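Long-range contact in 1-Cys peroxiredoxin (Vibrio vulnificus MO6-24/O, PDB 5K2I), which probably reduces peroxides through a single reactive cysteine and is implicated in scavenging nitric oxide: residues 1-13 and 127-139. Numbering follows the deposited sequence. Where two conformers were deposited one is given.
Sequences MIAQGQTLPNATL and MIIDNGVVTTLNV
Gln4 and Leu8 both set CG anti to the carbonyl carbon (chi1 -62° and -73°), which sends the amide of Gln4 along the edge strand 133-139 and lays the isobutyl group of Leu8 over Val134, Met127 and Ile129 on one face of the hairpin. Gln4, extended beyond CG, passes beside Thr135 O and accepts from Leu137 N at OE1, 3.0 Å away. A glutamine suits this exposed edge, since its amide oxygen accepts as the carbonyl of a neighbouring strand would; a water held by Leu137 O also gives OE1 a weak bond. Leu8 divides its methyls: CD2 meets Val134 CG2 at 3.6 Å and Met127 SD at 4.0 Å, while CD1 lies against Ile129 CD1, the two side chains crossing at about a right angle. The branched Ile2 offers two separate methyls, CD1 to Val134 CG2 (3.8 Å) and CG2 to Leu137 CD2, which suits a place bridging both.

Backbone bonds fix the register. Gly5, in the type II turn from Ala3 to Gln6, has a positive phi (93°) suited to glycine, and its N gives a nearly straight 2.7 Å bond to Val134 O. Val134 N returns one to Gln6 O, and Leu8 N reaches Gly132 O at 2.9 Å, around a single bridge between Thr7 and Val133. Gly132, also at a positive phi that suits glycine, belongs to the hairpin's type I' turn, Asp130 to Val133. Ala3 N is bound by Gln6 OE1, which braces the turn. The N-terminal segment thus satisfies backbone polar groups of strand 133-139 and of the turn before it, while its aliphatic groups help to cover Met127, Ile129 and Val134.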
# COMPACT_ATOMS: atom_id res chain seq x y z
N MET A 1 12.73 -16.60 -4.61
CA MET A 1 11.87 -16.36 -5.77
C MET A 1 12.64 -16.61 -7.05
O MET A 1 13.86 -16.78 -7.03
CB MET A 1 11.35 -14.92 -5.76
CG MET A 1 12.34 -13.90 -6.25
SD MET A 1 11.77 -12.22 -5.92
CE MET A 1 11.69 -12.25 -4.13
N ILE A 2 11.93 -16.62 -8.17
CA ILE A 2 12.55 -16.82 -9.48
C ILE A 2 13.64 -15.76 -9.74
O ILE A 2 13.53 -14.61 -9.31
CB ILE A 2 11.48 -16.80 -10.60
CG1 ILE A 2 12.08 -17.24 -11.94
CG2 ILE A 2 10.82 -15.43 -10.70
CD1 ILE A 2 11.05 -17.72 -12.96
N ALA A 3 14.69 -16.17 -10.45
CA ALA A 3 15.76 -15.26 -10.80
C ALA A 3 15.67 -14.84 -12.26
O ALA A 3 15.17 -15.60 -13.10
CB ALA A 3 17.11 -15.90 -10.52
N GLN A 4 16.18 -13.65 -12.54
CA GLN A 4 16.36 -13.21 -13.92
C GLN A 4 17.30 -14.18 -14.60
O GLN A 4 18.27 -14.66 -13.99
CB GLN A 4 16.88 -11.77 -13.96
CG GLN A 4 15.89 -10.81 -13.32
CD GLN A 4 16.38 -9.39 -13.18
OE1 GLN A 4 15.59 -8.47 -12.96
NE2 GLN A 4 17.69 -9.20 -13.29
N GLY A 5 17.00 -14.48 -15.86
CA GLY A 5 17.77 -15.44 -16.63
C GLY A 5 17.19 -16.84 -16.55
O GLY A 5 17.59 -17.72 -17.33
N GLN A 6 16.27 -17.07 -15.63
CA GLN A 6 15.60 -18.36 -15.55
C GLN A 6 14.37 -18.38 -16.44
O GLN A 6 13.68 -17.37 -16.60
CB GLN A 6 15.18 -18.71 -14.11
CG GLN A 6 16.34 -18.87 -13.12
CD GLN A 6 15.91 -19.57 -11.85
OE1 GLN A 6 15.19 -19.01 -11.02
NE2 GLN A 6 16.33 -20.82 -11.69
N THR A 7 14.09 -19.53 -17.02
CA THR A 7 12.84 -19.74 -17.72
C THR A 7 11.69 -19.76 -16.71
O THR A 7 11.86 -20.26 -15.59
CB THR A 7 12.92 -21.06 -18.52
OG1 THR A 7 14.04 -20.99 -19.43
CG2 THR A 7 11.65 -21.31 -19.30
N LEU A 8 10.54 -19.22 -17.08
CA LEU A 8 9.36 -19.32 -16.23
C LEU A 8 9.08 -20.77 -15.87
O LEU A 8 9.39 -21.68 -16.65
CB LEU A 8 8.12 -18.76 -16.95
CG LEU A 8 7.99 -17.26 -17.12
CD1 LEU A 8 6.78 -16.97 -18.03
CD2 LEU A 8 7.84 -16.58 -15.77
N PRO A 9 8.44 -21.00 -14.71
CA PRO A 9 7.95 -22.35 -14.42
C PRO A 9 7.12 -22.88 -15.59
O PRO A 9 6.36 -22.13 -16.19
CB PRO A 9 7.06 -22.15 -13.18
CG PRO A 9 7.53 -20.88 -12.56
CD PRO A 9 8.07 -20.03 -13.67
N ASN A 10 7.31 -24.15 -15.92
CA ASN A 10 6.55 -24.76 -16.99
C ASN A 10 5.17 -25.10 -16.48
O ASN A 10 4.88 -26.25 -16.16
CB ASN A 10 7.28 -25.99 -17.51
CG ASN A 10 6.56 -26.68 -18.62
OD1 ASN A 10 5.75 -26.08 -19.34
ND2 ASN A 10 6.85 -27.97 -18.80
N ALA A 11 4.34 -24.07 -16.36
CA ALA A 11 3.03 -24.16 -15.74
C ALA A 11 1.98 -23.57 -16.66
O ALA A 11 2.30 -23.11 -17.75
CB ALA A 11 3.04 -23.43 -14.39
N THR A 12 0.73 -23.60 -16.22
CA THR A 12 -0.35 -23.03 -17.03
C THR A 12 -1.04 -21.87 -16.33
O THR A 12 -0.98 -21.73 -15.10
CB THR A 12 -1.42 -24.08 -17.40
OG1 THR A 12 -2.12 -24.52 -16.22
CG2 THR A 12 -0.76 -25.27 -18.07
N LEU A 13 -1.67 -21.02 -17.14
CA LEU A 13 -2.58 -19.98 -16.66
C LEU A 13 -3.84 -20.08 -17.49
O LEU A 13 -3.76 -20.42 -18.67
CB LEU A 13 -1.94 -18.60 -16.77
CG LEU A 13 -0.75 -18.31 -15.86
CD1 LEU A 13 -0.08 -17.02 -16.27
CD2 LEU A 13 -1.20 -18.24 -14.40
N MET A 127 7.15 -8.14 -14.76
CA MET A 127 8.22 -8.80 -15.48
C MET A 127 8.27 -8.39 -16.94
O MET A 127 7.22 -8.13 -17.56
CB MET A 127 8.03 -10.32 -15.49
CG MET A 127 8.16 -11.04 -14.21
SD MET A 127 7.73 -12.75 -14.62
CE MET A 127 8.08 -13.49 -13.03
N ILE A 128 9.48 -8.39 -17.49
CA ILE A 128 9.67 -8.50 -18.93
C ILE A 128 10.18 -9.91 -19.20
O ILE A 128 11.17 -10.34 -18.59
CB ILE A 128 10.66 -7.47 -19.48
CG1 ILE A 128 10.16 -6.05 -19.18
CG2 ILE A 128 10.89 -7.67 -20.99
CD1 ILE A 128 11.21 -4.96 -19.41
N ILE A 129 9.51 -10.62 -20.09
CA ILE A 129 9.81 -12.02 -20.39
C ILE A 129 10.13 -12.14 -21.87
O ILE A 129 9.32 -11.77 -22.71
CB ILE A 129 8.63 -12.93 -20.04
CG1 ILE A 129 8.12 -12.61 -18.63
CG2 ILE A 129 9.03 -14.40 -20.16
CD1 ILE A 129 6.72 -13.06 -18.36
N ASP A 130 11.31 -12.66 -22.19
CA ASP A 130 11.73 -12.81 -23.57
C ASP A 130 11.81 -14.28 -23.92
O ASP A 130 12.65 -15.00 -23.39
CB ASP A 130 13.08 -12.13 -23.80
CG ASP A 130 12.99 -10.61 -23.76
OD1 ASP A 130 12.39 -10.03 -24.69
OD2 ASP A 130 13.51 -9.99 -22.81
N ASN A 131 10.93 -14.71 -24.81
CA ASN A 131 10.83 -16.12 -25.18
C ASN A 131 10.79 -17.01 -23.93
O ASN A 131 11.49 -18.02 -23.83
CB ASN A 131 12.02 -16.53 -26.07
CG ASN A 131 11.87 -17.94 -26.65
OD1 ASN A 131 10.80 -18.34 -27.12
ND2 ASN A 131 12.95 -18.69 -26.61
N GLY A 132 9.98 -16.61 -22.95
CA GLY A 132 9.81 -17.43 -21.76
C GLY A 132 10.87 -17.25 -20.68
O GLY A 132 10.71 -17.82 -19.60
N VAL A 133 11.92 -16.50 -20.96
CA VAL A 133 12.99 -16.25 -20.00
C VAL A 133 12.73 -14.93 -19.28
O VAL A 133 12.54 -13.90 -19.93
CB VAL A 133 14.35 -16.20 -20.69
CG1 VAL A 133 15.46 -15.92 -19.69
CG2 VAL A 133 14.60 -17.53 -21.41
N VAL A 134 12.72 -14.95 -17.95
CA VAL A 134 12.54 -13.72 -17.18
C VAL A 134 13.76 -12.83 -17.34
O VAL A 134 14.84 -13.18 -16.89
CB VAL A 134 12.32 -14.03 -15.70
CG1 VAL A 134 12.20 -12.74 -14.90
CG2 VAL A 134 11.06 -14.89 -15.55
N THR A 135 13.62 -11.70 -18.01
CA THR A 135 14.74 -10.79 -18.25
C THR A 135 14.78 -9.69 -17.19
O THR A 135 15.85 -9.30 -16.71
CB THR A 135 14.64 -10.15 -19.64
OG1 THR A 135 14.75 -11.19 -20.63
CG2 THR A 135 15.74 -9.13 -19.85
N THR A 136 13.59 -9.20 -16.83
CA THR A 136 13.44 -8.16 -15.80
C THR A 136 12.36 -8.59 -14.82
O THR A 136 11.30 -9.03 -15.24
CB THR A 136 13.03 -6.79 -16.41
OG1 THR A 136 14.08 -6.31 -17.26
CG2 THR A 136 12.77 -5.78 -15.32
N LEU A 137 12.63 -8.47 -13.52
CA LEU A 137 11.62 -8.74 -12.49
C LEU A 137 11.70 -7.66 -11.43
O LEU A 137 12.75 -7.49 -10.77
CB LEU A 137 11.83 -10.12 -11.85
CG LEU A 137 11.00 -10.39 -10.58
CD1 LEU A 137 9.51 -10.38 -10.87
CD2 LEU A 137 11.41 -11.73 -9.99
N ASN A 138 10.60 -6.92 -11.27
CA ASN A 138 10.49 -5.88 -10.24
C ASN A 138 9.40 -6.29 -9.27
O ASN A 138 8.26 -6.45 -9.67
CB ASN A 138 10.16 -4.51 -10.85
CG ASN A 138 11.24 -4.01 -11.80
OD1 ASN A 138 12.41 -4.31 -11.63
ND2 ASN A 138 10.83 -3.21 -12.79
N VAL A 139 9.76 -6.46 -8.00
CA VAL A 139 8.81 -6.90 -6.97
C VAL A 139 8.56 -5.76 -5.99
O VAL A 139 9.49 -5.06 -5.57
CB VAL A 139 9.35 -8.15 -6.22
CG1 VAL A 139 8.34 -8.62 -5.20
CG2 VAL A 139 9.67 -9.27 -7.22
O HOH W 1 14.69 -9.13 -10.01